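Local coordinates for yeast Cdc13 OB4 (Candida glabrata, PDB 3RMH), which is the fourth OB-fold domain of the telomere protein Cdc13 and forms a dimer, the whole protein probably binding DNA, at residues Ile37-Glu40 with Glu46-Ile49; Met89-Pro94 with Glu126-Arg131. The protein carries 2 engineered substitutions. All coordinates share one frame; numbering follows the deposited sequence.

Contact 1: Ile37-Glu40 with Glu46-Ile49; sequences IDVE and EIRI
Glu40 and Arg48 form an antiparallel hydrogen-bonded pair, both bonds normal in length and nearly straight: Glu40 N to Arg48 O is 2.8 Å, and Arg48 N to Glu40 O is 2.9 Å with 176° at the hydrogen. The adjoining pair, Val39 with Ile49, is non-hydrogen-bonded; there the CA of Val39 lies 3.3 Å from Arg48 O in a CA-H...O contact.

On the apolar face of Val39, Ile47 and Ile49, Val39 CG1, anti to its own nitrogen (chi1 178°), lies alongside Ile47 CG2 at 4.0 Å.

Charged side chains run side by side on the face of Glu40 and Arg48, with Glu40 OE1 and Arg48 NH1 4.1 Å apart, beyond a salt bridge. Within its own strand Arg48 grips Glu46 OE1 side-on, in its guanidinium plane, by a straight bond from NE at 2.8 Å and a longer, bent one from NH2 at 3.2 Å. Glu40 OE1 forms a salt bridge with Arg48 NH1 of the second subunit, and Arg48 NH2 one with Glu40 OE2 of that subunit, cross-linking the two hairpins across the dimer interface.

Strands 28-42 and 46-52 make this hairpin; strand 68-73 flanks 46-52 through backbone bonds of Ile47 with Ile72 and Ile49 with Val70.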
# COMPACT_ATOMS: atom_id res chain seq x y z
N ILE B 37 -8.73 7.95 -4.96
CA ILE B 37 -7.92 9.11 -4.58
C ILE B 37 -6.50 9.12 -5.12
O ILE B 37 -5.82 10.13 -5.06
CB ILE B 37 -7.86 9.29 -3.07
CG1 ILE B 37 -7.34 8.00 -2.42
CG2 ILE B 37 -9.24 9.68 -2.54
CD1 ILE B 37 -7.06 8.15 -0.95
N ASP B 38 -6.03 7.99 -5.63
CA ASP B 38 -4.69 7.97 -6.21
C ASP B 38 -4.63 6.81 -7.17
O ASP B 38 -5.24 5.77 -6.95
CB ASP B 38 -3.63 7.80 -5.10
CG ASP B 38 -2.25 8.29 -5.53
OD1 ASP B 38 -2.14 8.93 -6.59
OD2 ASP B 38 -1.28 8.05 -4.78
N VAL B 39 -3.90 7.01 -8.26
CA VAL B 39 -3.62 5.92 -9.17
C VAL B 39 -2.14 5.92 -9.48
O VAL B 39 -1.54 6.97 -9.70
CB VAL B 39 -4.43 6.03 -10.48
CG1 VAL B 39 -4.07 4.89 -11.40
CG2 VAL B 39 -5.94 6.02 -10.20
N GLU B 40 -1.54 4.75 -9.48
CA GLU B 40 -0.14 4.64 -9.82
C GLU B 40 0.01 3.59 -10.91
O GLU B 40 -0.65 2.56 -10.87
CB GLU B 40 0.67 4.25 -8.58
CG GLU B 40 2.13 4.01 -8.86
CD GLU B 40 2.98 4.16 -7.62
OE1 GLU B 40 2.42 4.13 -6.50
OE2 GLU B 40 4.21 4.32 -7.76
N GLU B 46 1.35 -3.08 -14.29
CA GLU B 46 0.49 -2.97 -13.11
C GLU B 46 -0.17 -1.61 -12.95
O GLU B 46 0.44 -0.58 -13.21
CB GLU B 46 1.27 -3.34 -11.84
CG GLU B 46 0.41 -3.47 -10.59
CD GLU B 46 1.13 -4.25 -9.48
OE1 GLU B 46 1.84 -3.63 -8.66
OE2 GLU B 46 0.97 -5.49 -9.43
N ILE B 47 -1.41 -1.63 -12.48
CA ILE B 47 -2.13 -0.42 -12.10
C ILE B 47 -2.57 -0.58 -10.65
O ILE B 47 -3.20 -1.57 -10.28
CB ILE B 47 -3.37 -0.22 -12.99
CG1 ILE B 47 -2.97 -0.19 -14.46
CG2 ILE B 47 -4.13 1.07 -12.59
CD1 ILE B 47 -4.14 -0.19 -15.42
N ARG B 48 -2.22 0.39 -9.82
CA ARG B 48 -2.65 0.40 -8.43
C ARG B 48 -3.57 1.58 -8.16
O ARG B 48 -3.20 2.73 -8.40
CB ARG B 48 -1.45 0.50 -7.50
CG ARG B 48 -0.42 -0.56 -7.75
CD ARG B 48 0.85 -0.22 -7.00
NE ARG B 48 1.94 -1.13 -7.33
CZ ARG B 48 3.20 -0.93 -6.95
NH1 ARG B 48 3.50 0.16 -6.26
NH2 ARG B 48 4.14 -1.81 -7.27
N ILE B 49 -4.74 1.29 -7.62
CA ILE B 49 -5.79 2.30 -7.39
C ILE B 49 -6.10 2.34 -5.90
O ILE B 49 -6.51 1.34 -5.32
CB ILE B 49 -7.06 1.91 -8.15
CG1 ILE B 49 -6.75 1.75 -9.64
CG2 ILE B 49 -8.19 2.92 -7.93
CD1 ILE B 49 -7.92 1.19 -10.44

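Contact 2: Met89-Pro94 with Glu126-Arg131; sequences MDIFTP and ELRLQR
Arg128 and Ile91 are joined through water 1, which donates to Ile91 O at 2.7 Å and accepts from Arg128 NE at 2.8 Å. The water lies at the edge of the guanidinium, in its plane, so the planar group directs its N-H at the bridge. A second bridge repeats the pattern one helical turn further on: water 2 donates to Pro94 O at 2.9 Å and accepts from Arg131 NE at 3.1 Å, again in the guanidinium plane. Each bridge thus joins a backbone carbonyl to an arginine NE.

Direct packing accompanies each bridge, with different geometry. Pro94 CB sits over one face of the Arg131 guanidinium, offset toward its rim, 3.5 Å from NE. Arg131 arrives there as an extended chain with CG anti to the backbone nitrogen (chi1 171°), and a final torsion of -85° turns the guanidinium across the chain, its face to Pro94. At Arg128 the side chain instead crosses that of Ile91 at about a right angle, and Ile91 CG2 approaches NH2 obliquely at 3.6 Å. Arg128 NH1 forms a salt bridge with Glu85, which, with the water at NE, would restrain the group's rotation.

Within the helix, Gln130 NE2 donates to Glu126 OE1 at 2.9 Å on the syn side of the carboxylate, linking side chains one turn apart.

The setting is that of an OB fold: helix 75-82 lies between strands 68-73 and 99-108, the place of the OB-fold helix between the third and fourth barrel strands. Helix 124-134 is an addition after the last barrel strand, 115-119, packed on the connection that follows the OB helix by two water bridges and by van der Waals contact of aliphatic carbons with arginine guanidinium groups.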
# COMPACT_ATOMS: atom_id res chain seq x y z
N MET B 89 -1.43 8.08 -17.70
CA MET B 89 -2.04 8.58 -16.48
C MET B 89 -3.30 9.40 -16.79
O MET B 89 -4.22 9.48 -15.99
CB MET B 89 -1.06 9.43 -15.68
CG MET B 89 -1.52 9.72 -14.26
SD MET B 89 -1.66 8.22 -13.26
CE MET B 89 0.03 7.66 -13.25
N ASP B 90 -3.32 10.00 -17.97
CA ASP B 90 -4.41 10.90 -18.33
C ASP B 90 -5.77 10.21 -18.31
O ASP B 90 -6.79 10.86 -18.04
CB ASP B 90 -4.15 11.54 -19.70
CG ASP B 90 -2.83 12.28 -19.75
OD1 ASP B 90 -2.38 12.80 -18.70
OD2 ASP B 90 -2.23 12.35 -20.85
N ILE B 91 -5.82 8.92 -18.59
CA ILE B 91 -7.12 8.25 -18.62
C ILE B 91 -7.75 8.19 -17.23
O ILE B 91 -8.96 8.04 -17.11
CB ILE B 91 -7.07 6.83 -19.23
CG1 ILE B 91 -6.35 5.85 -18.29
CG2 ILE B 91 -6.49 6.86 -20.64
CD1 ILE B 91 -6.35 4.42 -18.80
N PHE B 92 -6.93 8.31 -16.19
CA PHE B 92 -7.47 8.27 -14.83
C PHE B 92 -7.96 9.62 -14.29
O PHE B 92 -8.75 9.68 -13.34
CB PHE B 92 -6.45 7.63 -13.88
CG PHE B 92 -6.11 6.22 -14.26
CD1 PHE B 92 -6.97 5.17 -13.95
CD2 PHE B 92 -4.95 5.94 -14.97
CE1 PHE B 92 -6.66 3.88 -14.31
CE2 PHE B 92 -4.65 4.64 -15.33
CZ PHE B 92 -5.50 3.61 -15.00
N THR B 93 -7.53 10.71 -14.90
CA THR B 93 -7.86 12.05 -14.40
C THR B 93 -9.34 12.30 -14.10
O THR B 93 -9.67 12.86 -13.05
CB THR B 93 -7.33 13.13 -15.35
OG1 THR B 93 -5.90 13.04 -15.39
CG2 THR B 93 -7.75 14.52 -14.87
N PRO B 94 -10.25 11.90 -15.01
CA PRO B 94 -11.67 12.15 -14.74
C PRO B 94 -12.23 11.35 -13.56
O PRO B 94 -13.31 11.66 -13.07
CB PRO B 94 -12.36 11.72 -16.04
CG PRO B 94 -11.28 11.77 -17.08
CD PRO B 94 -10.05 11.32 -16.35
N GLU B 126 -15.96 1.02 -18.83
CA GLU B 126 -17.04 0.92 -17.86
C GLU B 126 -16.98 2.01 -16.78
O GLU B 126 -18.02 2.52 -16.38
CB GLU B 126 -17.06 -0.47 -17.22
CG GLU B 126 -18.42 -0.85 -16.69
CD GLU B 126 -18.68 -0.24 -15.34
OE1 GLU B 126 -17.69 -0.00 -14.61
OE2 GLU B 126 -19.87 -0.02 -15.00
N LEU B 127 -15.79 2.36 -16.30
CA LEU B 127 -15.66 3.43 -15.32
C LEU B 127 -16.07 4.75 -15.94
O LEU B 127 -16.67 5.61 -15.28
CB LEU B 127 -14.22 3.53 -14.78
CG LEU B 127 -13.75 2.39 -13.87
CD1 LEU B 127 -12.25 2.49 -13.57
CD2 LEU B 127 -14.56 2.34 -12.59
N ARG B 128 -15.73 4.93 -17.21
CA ARG B 128 -16.12 6.15 -17.93
C ARG B 128 -17.64 6.24 -18.05
O ARG B 128 -18.21 7.32 -17.95
CB ARG B 128 -15.50 6.18 -19.33
CG ARG B 128 -14.05 6.63 -19.36
CD ARG B 128 -13.45 6.43 -20.74
NE ARG B 128 -12.06 6.86 -20.79
CZ ARG B 128 -11.20 6.52 -21.74
NH1 ARG B 128 -11.60 5.74 -22.74
NH2 ARG B 128 -9.95 6.95 -21.70
N LEU B 129 -18.28 5.09 -18.26
CA LEU B 129 -19.73 5.03 -18.36
C LEU B 129 -20.36 5.38 -17.02
O LEU B 129 -21.33 6.13 -16.97
CB LEU B 129 -20.20 3.66 -18.84
CG LEU B 129 -21.67 3.51 -19.22
CD1 LEU B 129 -22.08 4.57 -20.24
CD2 LEU B 129 -21.95 2.11 -19.75
N GLN B 130 -19.79 4.86 -15.93
CA GLN B 130 -20.30 5.22 -14.60
C GLN B 130 -20.27 6.72 -14.39
O GLN B 130 -21.21 7.30 -13.86
CB GLN B 130 -19.50 4.54 -13.48
CG GLN B 130 -19.74 3.05 -13.34
CD GLN B 130 -19.07 2.52 -12.09
OE1 GLN B 130 -19.04 3.19 -11.06
NE2 GLN B 130 -18.52 1.32 -12.16
N ARG B 131 -19.18 7.36 -14.81
CA ARG B 131 -19.07 8.83 -14.68
C ARG B 131 -20.16 9.56 -15.44
O ARG B 131 -20.70 10.58 -14.98
CB ARG B 131 -17.69 9.29 -15.16
CG ARG B 131 -17.50 10.79 -15.30
CD ARG B 131 -16.02 11.07 -15.54
NE ARG B 131 -15.75 12.49 -15.82
CZ ARG B 131 -15.84 13.06 -17.02
NH1 ARG B 131 -16.23 12.35 -18.08
NH2 ARG B 131 -15.56 14.35 -17.15
O HOH W 1 -10.65 8.57 -19.13
O HOH W 2 -15.51 13.54 -12.91

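Overall arrangement
Contact 1 closes before contact 2 opens, so the two follow in series along the chain, with centres about 12 Å apart and all four segments belonging to the OB4 dimerization domain. Contact 1 lies in the hairpin of strands 28-42 and 46-52; contact 2 joins helix 124-134 to the loop preceding strand 99-108. They meet at Phe92, whose CG lies 3.8 Å from Val39 CG1 and whose CZ lies 3.8 Å from Ile47 CG2. The loop therefore sits between the apolar face of the hairpin and the C-terminal helix. The hairpin's charged face meets the second subunit, whereas contact 2 touches no other chain of the assembly.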